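Local atomic coordinates of hemopexin fold protein CP4 (Vigna unguiculata, PDB entry 3OYO), a protein that is a seed protein of uncertain function with a four-bladed haemopexin-type beta-propeller that binds calcium. Residues P160-G164 with T165-S169. Numbering follows the deposited sequence.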
# COMPACT_ATOMS: atom_id res chain seq x y z
N PRO A 160 9.21 -5.39 -16.96
CA PRO A 160 9.53 -6.72 -17.54
C PRO A 160 10.05 -7.79 -16.57
O PRO A 160 9.77 -8.97 -16.75
CB PRO A 160 10.55 -6.41 -18.65
CG PRO A 160 11.05 -5.08 -18.32
CD PRO A 160 9.91 -4.32 -17.67
N VAL A 161 10.77 -7.40 -15.51
CA VAL A 161 11.20 -8.41 -14.51
C VAL A 161 10.04 -9.07 -13.77
O VAL A 161 10.17 -10.20 -13.27
CB VAL A 161 12.20 -7.83 -13.48
CG1 VAL A 161 13.50 -7.57 -14.14
CG2 VAL A 161 11.62 -6.59 -12.75
N LEU A 162 8.90 -8.39 -13.69
CA LEU A 162 7.71 -8.99 -13.04
C LEU A 162 6.90 -9.84 -14.00
O LEU A 162 6.04 -10.60 -13.60
CB LEU A 162 6.81 -7.92 -12.40
CG LEU A 162 7.44 -7.12 -11.28
CD1 LEU A 162 6.41 -6.15 -10.69
CD2 LEU A 162 7.97 -8.07 -10.24
N ASN A 163 7.19 -9.70 -15.28
CA ASN A 163 6.58 -10.54 -16.30
C ASN A 163 6.96 -12.02 -16.07
O ASN A 163 8.14 -12.38 -15.96
CB ASN A 163 7.02 -10.08 -17.68
CG ASN A 163 6.11 -10.56 -18.75
OD1 ASN A 163 4.91 -10.32 -18.73
ND2 ASN A 163 6.67 -11.24 -19.71
N GLY A 164 5.93 -12.85 -16.00
CA GLY A 164 6.14 -14.27 -15.82
C GLY A 164 6.09 -14.66 -14.37
O GLY A 164 6.06 -15.83 -14.07
N THR A 165 6.04 -13.70 -13.46
CA THR A 165 5.98 -14.00 -12.03
C THR A 165 4.53 -13.94 -11.55
O THR A 165 3.63 -13.55 -12.30
CB THR A 165 6.79 -12.97 -11.22
OG1 THR A 165 6.05 -11.73 -11.20
CG2 THR A 165 8.16 -12.74 -11.88
N GLU A 166 4.29 -14.28 -10.29
CA GLU A 166 2.94 -14.24 -9.73
C GLU A 166 2.36 -12.80 -9.54
O GLU A 166 1.18 -12.62 -9.37
CB GLU A 166 2.86 -15.13 -8.48
CG GLU A 166 2.52 -14.42 -7.21
CD GLU A 166 3.73 -13.90 -6.47
OE1 GLU A 166 4.67 -13.45 -7.14
OE2 GLU A 166 3.73 -13.92 -5.20
N PHE A 167 3.22 -11.79 -9.66
CA PHE A 167 2.87 -10.37 -9.62
C PHE A 167 2.34 -9.82 -10.94
O PHE A 167 1.72 -8.76 -10.97
CB PHE A 167 4.11 -9.55 -9.21
CG PHE A 167 4.62 -9.92 -7.85
CD1 PHE A 167 3.91 -9.56 -6.70
CD2 PHE A 167 5.77 -10.69 -7.71
CE1 PHE A 167 4.38 -9.94 -5.42
CE2 PHE A 167 6.24 -11.10 -6.43
CZ PHE A 167 5.54 -10.70 -5.28
N GLU A 168 2.59 -10.56 -12.02
CA GLU A 168 2.20 -10.13 -13.35
C GLU A 168 0.72 -9.83 -13.48
O GLU A 168 0.32 -8.89 -14.22
CB GLU A 168 2.61 -11.20 -14.39
CG GLU A 168 2.35 -10.77 -15.83
CD GLU A 168 2.67 -11.85 -16.85
OE1 GLU A 168 2.35 -11.62 -18.03
OE2 GLU A 168 3.22 -12.91 -16.50
N SER A 169 -0.11 -10.63 -12.82
CA SER A 169 -1.56 -10.40 -12.94
C SER A 169 -2.18 -9.70 -11.70
O SER A 169 -3.39 -9.71 -11.52
CB SER A 169 -2.30 -11.67 -13.27
OG SER A 169 -2.24 -12.51 -12.16
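Thr165 grips the carbonyl oxygen of Leu162 twice, by backbone and hydroxyl. The bond from Thr165 N to Leu162 O, 3.1 Å, closes a type II beta turn, and Thr165 OG1 donates to the same Leu162 O over 2.7 Å; both donors come from one face of the carbonyl plane. With chi1 at 73°, OG1 sits between its own backbone N and carbonyl carbon, from where it can also accept from Phe167 N at 3.2 Å, forming an ST turn. Thr165 also opens a type I turn to Glu168, and its hydroxyl, donating backward and accepting forward, joins the two.

Glu168 reaches back with an extended chain, CG anti to the backbone N (chi1 -175°). Its OE2 accepts a hydrogen bond from Gly164 N, 2.8 Å long, the donor standing well above the carboxylate plane, which ties the second turn to the first.

Apolar packing is lighter: Leu162 CD2 lies 4.3 Å from Phe167 CD2, approaching the ring obliquely.

The loop joins helix 155-158 to strand 173-176, leading from one propeller blade to the next. Leu162 and Phe167 both rest on Leu185 of strand 182-187, and they touch Val206 and Ile209, respectively, of strand 205-211.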